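Local coordinates for protein endonuclease 2 (Arabidopsis thaliana, PDB 4CXP) that cleaves RNA and single-stranded DNA, and double-stranded DNA less readily, as a metal-dependent nuclease that yields 5'-phosphate ends, at residues A[44-47]-A[48-52]; A[65-69]-A[70-74]; A[115-118]-A[119-123]. One frame throughout, in Å; residues are numbered along the deposited sequence. Where two conformers were deposited one is given.

Contact 1: A[44-47]-A[48-52]; sequences ADRV and KFRYH. With ZN (zinc ion), chain E; SO4 (sulfate ion), chain I; SO4 (sulfate ion), chain K.
Asp45 and Lys48 meet at a zinc ion and the sulfate bound to it: Asp45 OD1 binds the zinc ion at 2.4 Å, and Lys48 NZ donates to O2 of the chain I sulfate, an oxygen that itself coordinates the metal, at 2.8 Å. The Lys48 chain runs fully extended beyond CG (chi2 to chi4 all within 7° of 180°) over the Asp45 carbonyl, so that CE passes 3.2 Å from Asp45 OD1 and the ammonium arrives at the metal-bound sulfate. On the far side of the turn Arg50 NH1 and NH2 grip O2 and O1 of the chain K sulfate, and Arg46 reaches the same O1 in one of its two conformers. Arg50 NH2 also gives a nearly straight bond (172°) to Arg46 O at 2.9 Å, from above the carbonyl plane, which ties the guanidinium to the turn. This loop, in the S1/P1 nuclease fold, is a substrate-binding segment in which Asp45 and Lys48 are probably important for catalysis; His58, His120 and Asp124 complete the protein ligands of the zinc. The backbone closes through Tyr51 N to Val47 O at 2.8 Å. Val47 packs against two side chains: CG1 lies over one face of the Arg50 guanidinium, and CG2 sits 3.8 Å from Tyr51 CD2. The hydroxyl of Tyr51 is held by Glu113.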
ATOM      1  N   ALA A  44       8.996   6.344  -4.977  1.00 10.10           N
ATOM      2  CA  ALA A  44       9.342   5.066  -5.571  1.00 10.15           C
ATOM      3  C   ALA A  44       8.715   4.893  -6.952  1.00  9.55           C
ATOM      4  O   ALA A  44       9.298   4.290  -7.845  1.00 10.63           O
ATOM      5  CB  ALA A  44       8.955   3.915  -4.669  1.00 10.69           C
ATOM      6  N   ASP A  45       7.492   5.381  -7.130  1.00  9.91           N
ATOM      7  CA  ASP A  45       6.876   5.283  -8.453  1.00 10.76           C
ATOM      8  C   ASP A  45       7.646   6.087  -9.508  1.00 11.35           C
ATOM      9  O   ASP A  45       7.646   5.699 -10.670  1.00 14.23           O
ATOM     10  CB  ASP A  45       5.419   5.742  -8.434  1.00 11.06           C
ATOM     11  CG  ASP A  45       4.447   4.689  -8.012  1.00 10.06           C
ATOM     12  OD1 ASP A  45       4.791   3.517  -7.830  1.00  9.80           O
ATOM     13  OD2 ASP A  45       3.279   5.089  -7.852  1.00 14.84           O
ATOM     14  N   ARG A  46       8.321   7.150  -9.083  1.00 11.21           N
ATOM     15  CA  ARG A  46       9.052   8.036  -9.987  0.50 12.81           C
ATOM     16  C   ARG A  46      10.455   7.552 -10.328  1.00 12.37           C
ATOM     17  O   ARG A  46      11.150   8.217 -11.065  1.00 13.56           O
ATOM     18  CB  ARG A  46       9.122   9.444  -9.400  0.50 15.62           C
ATOM     19  CG  ARG A  46       7.774  10.127  -9.348  0.50 15.87           C
ATOM     20  CD  ARG A  46       7.932  11.614  -9.087  0.50 17.21           C
ATOM     21  NE  ARG A  46       8.481  11.882  -7.761  0.50 17.92           N
ATOM     22  CZ  ARG A  46       9.738  12.243  -7.510  0.50 17.87           C
ATOM     23  NH1 ARG A  46      10.624  12.404  -8.501  0.50 17.43           N
ATOM     24  NH2 ARG A  46      10.096  12.459  -6.257  0.50 19.56           N
ATOM     25  N   VAL A  47      10.852   6.386  -9.816  1.00 11.89           N
ATOM     26  CA  VAL A  47      12.132   5.762 -10.201  1.00 12.27           C
ATOM     27  C   VAL A  47      11.941   4.388 -10.848  1.00 12.12           C
ATOM     28  O   VAL A  47      12.889   3.630 -11.014  1.00 13.78           O
ATOM     29  CB  VAL A  47      13.151   5.704  -9.045  1.00 13.47           C
ATOM     30  CG1 VAL A  47      13.500   7.119  -8.599  1.00 16.05           C
ATOM     31  CG2 VAL A  47      12.671   4.854  -7.886  1.00 12.97           C
ATOM     32  N   LYS A  48      10.722   4.076 -11.262  1.00 11.13           N
ATOM     33  CA  LYS A  48      10.438   2.809 -11.945  1.00 11.63           C
ATOM     34  C   LYS A  48      11.262   2.591 -13.200  1.00 11.40           C
ATOM     35  O   LYS A  48      11.506   1.441 -13.564  1.00 12.91           O
ATOM     36  CB  LYS A  48       8.942   2.682 -12.291  1.00 11.69           C
ATOM     37  CG  LYS A  48       8.080   2.281 -11.118  1.00 11.70           C
ATOM     38  CD  LYS A  48       6.613   2.277 -11.512  1.00 13.28           C
ATOM     39  CE  LYS A  48       5.726   1.831 -10.361  1.00 11.85           C
ATOM     40  NZ  LYS A  48       4.291   1.995 -10.710  1.00 13.73           N
ATOM     41  N   PHE A  49      11.627   3.664 -13.889  1.00 11.95           N
ATOM     42  CA  PHE A  49      12.426   3.556 -15.118  1.00 12.24           C
ATOM     43  C   PHE A  49      13.880   3.913 -14.918  1.00 12.43           C
ATOM     44  O   PHE A  49      14.738   3.271 -15.492  1.00 14.46           O
ATOM     45  CB  PHE A  49      11.774   4.360 -16.242  1.00 13.72           C
ATOM     46  CG  PHE A  49      10.498   3.740 -16.692  1.00 15.21           C
ATOM     47  CD1 PHE A  49      10.522   2.667 -17.560  1.00 16.96           C
ATOM     48  CD2 PHE A  49       9.294   4.149 -16.170  1.00 17.71           C
ATOM     49  CE1 PHE A  49       9.357   2.055 -17.959  1.00 19.80           C
ATOM     50  CE2 PHE A  49       8.109   3.534 -16.553  1.00 19.30           C
ATOM     51  CZ  PHE A  49       8.146   2.483 -17.443  1.00 20.17           C
ATOM     52  N   ARG A  50      14.164   4.904 -14.100  1.00 12.33           N
ATOM     53  CA  ARG A  50      15.562   5.207 -13.774  1.00 13.17           C
ATOM     54  C   ARG A  50      16.219   4.028 -13.061  1.00 13.38           C
ATOM     55  O   ARG A  50      17.382   3.726 -13.306  1.00 15.06           O
ATOM     56  CB  ARG A  50      15.647   6.444 -12.925  1.00 13.33           C
ATOM     57  CG  ARG A  50      15.493   7.715 -13.742  1.00 14.49           C
ATOM     58  CD  ARG A  50      15.565   8.941 -12.872  1.00 14.19           C
ATOM     59  NE  ARG A  50      14.382   9.119 -12.049  1.00 14.69           N
ATOM     60  CZ  ARG A  50      14.261  10.057 -11.117  1.00 16.42           C
ATOM     61  NH1 ARG A  50      15.255  10.894 -10.864  1.00 18.55           N
ATOM     62  NH2 ARG A  50      13.140  10.163 -10.426  1.00 17.50           N
ATOM     63  N   TYR A  51      15.464   3.362 -12.184  1.00 13.22           N
ATOM     64  CA  TYR A  51      15.891   2.134 -11.491  1.00 13.39           C
ATOM     65  C   TYR A  51      14.991   1.024 -11.993  1.00 13.14           C
ATOM     66  O   TYR A  51      14.029   0.623 -11.337  1.00 13.21           O
ATOM     67  CB  TYR A  51      15.748   2.263  -9.974  1.00 13.44           C
ATOM     68  CG  TYR A  51      16.616   3.281  -9.268  1.00 14.06           C
ATOM     69  CD1 TYR A  51      17.798   3.772  -9.805  1.00 17.02           C
ATOM     70  CD2 TYR A  51      16.256   3.717  -8.001  1.00 16.05           C
ATOM     71  CE1 TYR A  51      18.579   4.674  -9.088  1.00 19.01           C
ATOM     72  CE2 TYR A  51      17.022   4.621  -7.286  1.00 18.03           C
ATOM     73  CZ  TYR A  51      18.184   5.099  -7.826  1.00 17.91           C
ATOM     74  OH  TYR A  51      18.959   5.989  -7.109  1.00 20.74           O
ATOM     75  N   HIS A  52      15.246   0.543 -13.190  1.00 13.43           N
ATOM     76  CA  HIS A  52      14.269  -0.323 -13.831  0.70 14.20           C
ATOM     77  C   HIS A  52      14.125  -1.672 -13.090  1.00 13.61           C
ATOM     78  O   HIS A  52      13.047  -2.272 -13.077  1.00 14.00           O
ATOM     79  CB  HIS A  52      14.610  -0.434 -15.309  0.70 16.79           C
ATOM     80  CG  HIS A  52      13.463  -0.799 -16.196  0.70 18.02           C
ATOM     81  ND1 HIS A  52      12.128  -0.522 -15.940  0.70 19.33           N
ATOM     82  CD2 HIS A  52      13.491  -1.430 -17.392  0.70 19.21           C
ATOM     83  CE1 HIS A  52      11.398  -0.988 -16.938  0.70 19.50           C
ATOM     84  NE2 HIS A  52      12.200  -1.536 -17.832  0.70 23.64           N
TER
HETATM   85 ZN    ZN E 931       4.004   1.676  -6.519  1.00  9.99          ZN
HETATM   86  S   SO4 I 961       1.653   2.159  -8.012  0.70  9.28           S
HETATM   87  O1  SO4 I 961       1.700   3.398  -8.880  0.70 10.05           O
HETATM   88  O2  SO4 I 961       2.775   1.146  -8.458  0.70  9.78           O
HETATM   89  O3  SO4 I 961       0.200   1.706  -8.023  0.70  8.49           O
HETATM   90  O4  SO4 I 961       2.044   2.570  -6.628  0.70  6.02           O
HETATM   91  S   SO4 K 963      14.485  12.397  -7.569  0.70 22.47           S
HETATM   92  O1  SO4 K 963      13.276  11.731  -8.070  0.70 26.06           O
HETATM   93  O2  SO4 K 963      15.406  12.610  -8.708  0.70 25.08           O
HETATM   94  O3  SO4 K 963      15.153  11.576  -6.546  0.70 19.12           O
HETATM   95  O4  SO4 K 963      14.122  13.704  -6.983  0.70 27.13           O

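Contact 2: A[65-69]-A[70-74]; sequences ACSYQ and YNRDC
Arg72 on the short helix 70-73 reaches back to Ser67 in the chain that leads into it, NH2 donating to Ser67 OG at 3.0 Å with the hydroxyl oxygen close to the guanidinium plane. The same guanidinium pairs side-on with the charge of Asp73: Arg72 NE meets Asp73 OD1 at 2.8 Å and nearly straight (173°), while NH2 takes the syn lone pair of OD2. The bend of the arginine chain at chi3 (63°) turns the guanidinium to meet both Asp73 and, in the loop, Ser67. An alanine in place of Arg72 would probably leave Ser67 OG without this donor and the Asp73 carboxylate without its charged mate, held at OD2 by Gln69 N and less fixed in its rotation.

Backbone groups supply the second set of bonds. Gln69, the N-cap residue, gives its N-H to Asp73 OD2 at 3.0 Å from above the carboxylate plane, and its carbonyl accepts from Asp73 N at 2.8 Å, nearly along the C=O axis. Asp73 thus holds the N-cap residue through both side chain and backbone, and its OD2 serves two donors. Residues 67-72 match a substrate-binding segment inferred from relatives in this nuclease family, and disulfides fasten both ends of the unit, Cys66 to Cys218 and Cys74 to Cys84.

Packing is centred on Tyr68. Its ring carries Tyr70 N over one face, and Tyr68 OH lies 3.4 Å from Tyr70 CD2, the two side chains running the same way; Asp207 of helix 206-221 holds the Tyr68 hydroxyl. The carboxylate of Asp73 slides past the ring in the opposite direction, with OD2 3.6 Å from Tyr68 CD1. Gln69 NE2 lies over one face of the Arg72 guanidinium, 3.9 Å from NH1.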
ATOM      1  N   ALA A  65      -6.139 -17.786  -8.280  1.00 16.63           N
ATOM      2  CA  ALA A  65      -6.693 -18.382  -7.080  1.00 15.75           C
ATOM      3  C   ALA A  65      -6.621 -17.332  -5.979  1.00 15.39           C
ATOM      4  O   ALA A  65      -6.244 -16.204  -6.220  1.00 23.60           O
ATOM      5  CB  ALA A  65      -5.970 -19.674  -6.709  1.00 17.28           C
ATOM      6  N   CYS A  66      -6.951 -17.698  -4.766  1.00 13.49           N
ATOM      7  CA  CYS A  66      -7.028 -16.738  -3.668  0.70 12.84           C
ATOM      8  C   CYS A  66      -5.903 -16.891  -2.658  1.00 13.54           C
ATOM      9  O   CYS A  66      -5.987 -16.379  -1.532  1.00 15.91           O
ATOM     10  CB  CYS A  66      -8.388 -16.836  -2.996  0.70 14.22           C
ATOM     11  SG  CYS A  66      -9.752 -16.564  -4.160  0.70 17.27           S
ATOM     12  N   SER A  67      -4.805 -17.492  -3.095  1.00 12.92           N
ATOM     13  CA  SER A  67      -3.698 -17.788  -2.214  1.00 13.33           C
ATOM     14  C   SER A  67      -2.426 -17.058  -2.612  1.00 12.44           C
ATOM     15  O   SER A  67      -2.187 -16.742  -3.780  1.00 13.85           O
ATOM     16  CB  SER A  67      -3.478 -19.280  -2.145  1.00 17.11           C
ATOM     17  OG  SER A  67      -2.892 -19.718  -3.305  1.00 23.54           O
ATOM     18  N   TYR A  68      -1.605 -16.819  -1.601  1.00 11.81           N
ATOM     19  CA  TYR A  68      -0.272 -16.273  -1.768  1.00 11.83           C
ATOM     20  C   TYR A  68       0.690 -17.092  -0.916  1.00 12.52           C
ATOM     21  O   TYR A  68       0.404 -17.382   0.238  1.00 13.39           O
ATOM     22  CB  TYR A  68      -0.206 -14.813  -1.315  1.00 12.79           C
ATOM     23  CG  TYR A  68       1.203 -14.341  -1.077  1.00 12.32           C
ATOM     24  CD1 TYR A  68       2.051 -14.061  -2.135  1.00 12.41           C
ATOM     25  CD2 TYR A  68       1.715 -14.235   0.208  1.00 13.12           C
ATOM     26  CE1 TYR A  68       3.369 -13.685  -1.926  1.00 12.67           C
ATOM     27  CE2 TYR A  68       3.021 -13.846   0.429  1.00 13.23           C
ATOM     28  CZ  TYR A  68       3.849 -13.565  -0.635  1.00 12.66           C
ATOM     29  OH  TYR A  68       5.152 -13.147  -0.431  1.00 14.24           O
ATOM     30  N   GLN A  69       1.822 -17.452  -1.507  1.00 12.18           N
ATOM     31  CA  GLN A  69       2.931 -18.061  -0.784  1.00 12.80           C
ATOM     32  C   GLN A  69       4.222 -17.436  -1.282  1.00 13.29           C
ATOM     33  O   GLN A  69       4.454 -17.377  -2.489  1.00 14.09           O
ATOM     34  CB  GLN A  69       2.990 -19.580  -0.993  1.00 14.16           C
ATOM     35  CG  GLN A  69       1.757 -20.321  -0.516  1.00 16.29           C
ATOM     36  CD  GLN A  69       1.825 -21.817  -0.710  1.00 18.85           C
ATOM     37  OE1 GLN A  69       1.258 -22.587   0.080  1.00 22.16           O
ATOM     38  NE2 GLN A  69       2.494 -22.243  -1.763  1.00 20.25           N
ATOM     39  N   TYR A  70       5.066 -16.982  -0.359  1.00 13.70           N
ATOM     40  CA  TYR A  70       6.315 -16.317  -0.730  1.00 13.43           C
ATOM     41  C   TYR A  70       7.157 -17.163  -1.679  1.00 14.89           C
ATOM     42  O   TYR A  70       7.598 -16.703  -2.729  1.00 14.79           O
ATOM     43  CB  TYR A  70       7.122 -15.966   0.516  1.00 14.69           C
ATOM     44  CG  TYR A  70       8.399 -15.203   0.236  1.00 14.43           C
ATOM     45  CD1 TYR A  70       9.569 -15.862  -0.118  1.00 17.42           C
ATOM     46  CD2 TYR A  70       8.433 -13.824   0.323  1.00 15.00           C
ATOM     47  CE1 TYR A  70      10.735 -15.161  -0.386  1.00 19.39           C
ATOM     48  CE2 TYR A  70       9.591 -13.120   0.063  1.00 15.88           C
ATOM     49  CZ  TYR A  70      10.730 -13.785  -0.294  1.00 18.11           C
ATOM     50  OH  TYR A  70      11.892 -13.077  -0.544  1.00 22.77           O
ATOM     51  N   ASN A  71       7.421 -18.402  -1.308  1.00 16.27           N
ATOM     52  CA  ASN A  71       8.334 -19.176  -2.140  1.00 18.28           C
ATOM     53  C   ASN A  71       7.786 -19.412  -3.543  1.00 19.33           C
ATOM     54  O   ASN A  71       8.550 -19.409  -4.510  1.00 22.92           O
ATOM     55  CB  ASN A  71       8.753 -20.480  -1.455  1.00 22.28           C
ATOM     56  CG  ASN A  71       9.648 -20.237  -0.255  1.00 23.30           C
ATOM     57  OD1 ASN A  71      10.425 -19.279  -0.218  1.00 26.85           O
ATOM     58  ND2 ASN A  71       9.568 -21.127   0.722  1.00 27.99           N
ATOM     59  N   ARG A  72       6.474 -19.574  -3.667  1.00 17.14           N
ATOM     60  CA  ARG A  72       5.865 -19.821  -4.968  1.00 18.07           C
ATOM     61  C   ARG A  72       5.789 -18.524  -5.792  1.00 16.07           C
ATOM     62  O   ARG A  72       6.033 -18.539  -6.993  1.00 18.80           O
ATOM     63  CB  ARG A  72       4.428 -20.317  -4.761  1.00 19.47           C
ATOM     64  CG  ARG A  72       3.777 -20.877  -6.016  1.00 21.48           C
ATOM     65  CD  ARG A  72       2.329 -21.257  -5.758  1.00 21.98           C
ATOM     66  NE  ARG A  72       1.545 -20.086  -5.398  1.00 18.54           N
ATOM     67  CZ  ARG A  72       0.373 -20.102  -4.763  1.00 18.70           C
ATOM     68  NH1 ARG A  72      -0.217 -21.236  -4.402  1.00 22.26           N
ATOM     69  NH2 ARG A  72      -0.209 -18.949  -4.474  1.00 17.64           N
ATOM     70  N   ASP A  73       5.422 -17.419  -5.155  1.00 14.65           N
ATOM     71  CA  ASP A  73       4.981 -16.219  -5.867  1.00 13.68           C
ATOM     72  C   ASP A  73       5.951 -15.056  -5.836  1.00 13.86           C
ATOM     73  O   ASP A  73       5.844 -14.157  -6.688  1.00 14.63           O
ATOM     74  CB  ASP A  73       3.630 -15.743  -5.314  1.00 14.41           C
ATOM     75  CG  ASP A  73       2.552 -16.799  -5.364  1.00 14.18           C
ATOM     76  OD1 ASP A  73       2.517 -17.591  -6.322  1.00 17.02           O
ATOM     77  OD2 ASP A  73       1.715 -16.829  -4.452  1.00 14.48           O
ATOM     78  N   CYS A  74       6.849 -15.002  -4.851  1.00 13.36           N
ATOM     79  CA  CYS A  74       7.710 -13.843  -4.759  0.70 13.94           C
ATOM     80  C   CYS A  74       8.921 -14.016  -5.678  1.00 14.62           C
ATOM     81  O   CYS A  74       9.973 -14.529  -5.288  1.00 17.01           O
ATOM     82  CB  CYS A  74       8.111 -13.523  -3.336  0.70 14.31           C
ATOM     83  SG  CYS A  74       8.870 -11.884  -3.311  0.70 14.16           S
TER

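Contact 3: A[115-118]-A[119-123]; sequences LLFV and SHFMG. With ZN (zinc ion), chain E.
Phe117 and Phe121, one helical turn apart, point the same way and hold their rings nearly parallel, the planes 10° apart. The rings are slid apart, centroids 5.5 Å from each other, and barely overlap; the touch is made by Phe117 CD1 against Phe121 CE2 at 3.4 Å. Both CG atoms stand anti to the carbonyl carbon (chi1 -66° in Phe121), which sends the two rings off the same side of the helix; Phe121 CD2 comes within 3.2 Å of Phe117 O. The hydroxyl of Ser119 folds back on the helix: in one of its two conformers OG donates to Leu115 O at 2.8 Å, and Ser119 N reaches that oxygen at 3.0 Å from the opposite face of the carbonyl plane. His120 differs from the phenylalanines, with CG anti to its own N (chi1 -175°), which carries the ring out from the helix until NE2 binds the zinc ion at 2.2 Å. Cys41 O accepts from ND1 and so helps fix the ring's rotation. Regular i to i+4 bonds such as Phe121 N to Phe117 O run through this buried helix, which presents a histidine ligand to the metal site of an S1/P1 nuclease.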
ATOM      1  N   LEU A 115      14.172   4.213   3.306  1.00 10.68           N
ATOM      2  CA  LEU A 115      12.979   4.726   3.983  1.00 10.15           C
ATOM      3  C   LEU A 115      11.854   4.973   2.983  1.00 10.09           C
ATOM      4  O   LEU A 115      10.698   4.617   3.234  1.00 10.14           O
ATOM      5  CB  LEU A 115      13.328   6.013   4.745  1.00 10.72           C
ATOM      6  CG  LEU A 115      12.131   6.706   5.390  1.00 11.19           C
ATOM      7  CD1 LEU A 115      11.428   5.824   6.435  1.00 11.90           C
ATOM      8  CD2 LEU A 115      12.576   8.033   5.986  1.00 12.47           C
ATOM      9  N   LEU A 116      12.175   5.608   1.865  1.00 10.00           N
ATOM     10  CA  LEU A 116      11.160   5.943   0.883  1.00 10.11           C
ATOM     11  C   LEU A 116      10.601   4.702   0.203  1.00  9.87           C
ATOM     12  O   LEU A 116       9.404   4.636  -0.090  1.00 10.08           O
ATOM     13  CB  LEU A 116      11.710   6.949  -0.133  1.00 10.86           C
ATOM     14  CG  LEU A 116      12.177   8.286   0.456  1.00 12.12           C
ATOM     15  CD1 LEU A 116      12.635   9.197  -0.659  1.00 13.24           C
ATOM     16  CD2 LEU A 116      11.090   8.963   1.294  1.00 13.47           C
ATOM     17  N   PHE A 117      11.454   3.720  -0.044  1.00  9.98           N
ATOM     18  CA  PHE A 117      10.997   2.457  -0.599  1.00  9.66           C
ATOM     19  C   PHE A 117      10.114   1.703   0.401  1.00  9.98           C
ATOM     20  O   PHE A 117       9.043   1.244   0.042  1.00 10.60           O
ATOM     21  CB  PHE A 117      12.183   1.568  -1.000  1.00 10.22           C
ATOM     22  CG  PHE A 117      12.799   1.877  -2.343  1.00 10.59           C
ATOM     23  CD1 PHE A 117      12.024   1.946  -3.494  1.00 11.18           C
ATOM     24  CD2 PHE A 117      14.181   2.023  -2.468  1.00 11.68           C
ATOM     25  CE1 PHE A 117      12.602   2.148  -4.731  1.00 11.77           C
ATOM     26  CE2 PHE A 117      14.763   2.229  -3.704  1.00 12.76           C
ATOM     27  CZ  PHE A 117      13.981   2.291  -4.836  1.00 12.96           C
ATOM     28  N   VAL A 118      10.541   1.565   1.653  1.00 10.20           N
ATOM     29  CA  VAL A 118       9.730   0.789   2.543  0.50 10.26           C
ATOM     30  C   VAL A 118       8.372   1.486   2.788  1.00  9.57           C
ATOM     31  O   VAL A 118       7.353   0.806   2.914  1.00  9.90           O
ATOM     32  CB  VAL A 118      10.529   0.417   3.798  0.50 10.90           C
ATOM     33  CG1 VAL A 118      10.513   1.540   4.809  0.50 10.42           C
ATOM     34  CG2 VAL A 118      10.005  -0.871   4.376  0.50 11.77           C
ATOM     35  N   SER A 119       8.354   2.814   2.819  1.00  9.39           N
ATOM     36  CA  SER A 119       7.124   3.543   3.036  0.70  9.26           C
ATOM     37  C   SER A 119       6.153   3.312   1.883  1.00  9.13           C
ATOM     38  O   SER A 119       4.974   3.037   2.089  1.00 10.40           O
ATOM     39  CB  SER A 119       7.428   5.026   3.224  0.70  9.42           C
ATOM     40  OG  SER A 119       8.192   5.218   4.414  0.70  9.47           O
ATOM     41  N   HIS A 120       6.642   3.424   0.665  1.00  8.55           N
ATOM     42  CA  HIS A 120       5.809   3.200  -0.505  1.00  8.04           C
ATOM     43  C   HIS A 120       5.368   1.737  -0.603  1.00  8.02           C
ATOM     44  O   HIS A 120       4.198   1.458  -0.859  1.00  8.38           O
ATOM     45  CB  HIS A 120       6.581   3.587  -1.775  1.00  8.48           C
ATOM     46  CG  HIS A 120       5.766   3.491  -3.014  1.00  8.14           C
ATOM     47  ND1 HIS A 120       5.022   4.541  -3.493  1.00  8.47           N
ATOM     48  CD2 HIS A 120       5.588   2.475  -3.889  1.00  8.46           C
ATOM     49  CE1 HIS A 120       4.406   4.165  -4.602  1.00  8.43           C
ATOM     50  NE2 HIS A 120       4.742   2.918  -4.874  1.00  8.29           N
ATOM     51  N   PHE A 121       6.300   0.812  -0.434  1.00  8.12           N
ATOM     52  CA  PHE A 121       5.984  -0.605  -0.599  1.00  8.26           C
ATOM     53  C   PHE A 121       5.067  -1.134   0.499  1.00  8.28           C
ATOM     54  O   PHE A 121       4.220  -1.983   0.218  1.00  8.31           O
ATOM     55  CB  PHE A 121       7.272  -1.427  -0.708  1.00  8.98           C
ATOM     56  CG  PHE A 121       8.078  -1.145  -1.957  1.00  9.17           C
ATOM     57  CD1 PHE A 121       7.476  -0.852  -3.161  1.00  9.21           C
ATOM     58  CD2 PHE A 121       9.459  -1.206  -1.916  1.00  9.59           C
ATOM     59  CE1 PHE A 121       8.234  -0.599  -4.289  1.00  9.65           C
ATOM     60  CE2 PHE A 121      10.221  -0.954  -3.045  1.00 10.46           C
ATOM     61  CZ  PHE A 121       9.601  -0.646  -4.231  1.00 10.11           C
ATOM     62  N   MET A 122       5.191  -0.639   1.729  1.00  8.28           N
ATOM     63  CA  MET A 122       4.220  -0.999   2.749  0.70  8.18           C
ATOM     64  C   MET A 122       2.819  -0.565   2.312  1.00  8.19           C
ATOM     65  O   MET A 122       1.827  -1.242   2.588  1.00  9.28           O
ATOM     66  CB  MET A 122       4.569  -0.381   4.088  0.70  8.85           C
ATOM     67  CG  MET A 122       3.672  -0.882   5.215  0.70  8.78           C
ATOM     68  SD  MET A 122       3.835  -2.648   5.540  0.70 10.15           S
ATOM     69  CE  MET A 122       5.379  -2.638   6.452  0.70 13.26           C
ATOM     70  N   GLY A 123       2.709   0.566   1.620  1.00  8.17           N
ATOM     71  CA  GLY A 123       1.451   0.930   1.031  1.00  8.24           C
ATOM     72  C   GLY A 123       1.008   0.005  -0.082  1.00  7.66           C
ATOM     73  O   GLY A 123      -0.112  -0.506  -0.070  1.00  7.85           O
TER
HETATM   74 ZN    ZN E 931       4.004   1.676  -6.519  1.00  9.99          ZN

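In the fold
Contacts 1 and 3 meet at the zinc ion. Their centres are about 13 Å apart, yet Asp45 OD1 and His120 NE2 come within 3.0 Å of each other as ligands of the same metal. Next to it, Ala44 CB rests 3.6 Å from His120 CG, and Tyr51 reaches the ring of Phe117, so the loop is packed against helix 111-124 as well as joined to it through the metal. Contact 2 stands apart, its centre about 25 Å from that of contact 1 and about 21 Å from that of contact 3; its nearest atoms stay about 14 Å and 11 Å away. It probably contributes to substrate binding at a distance from this metal.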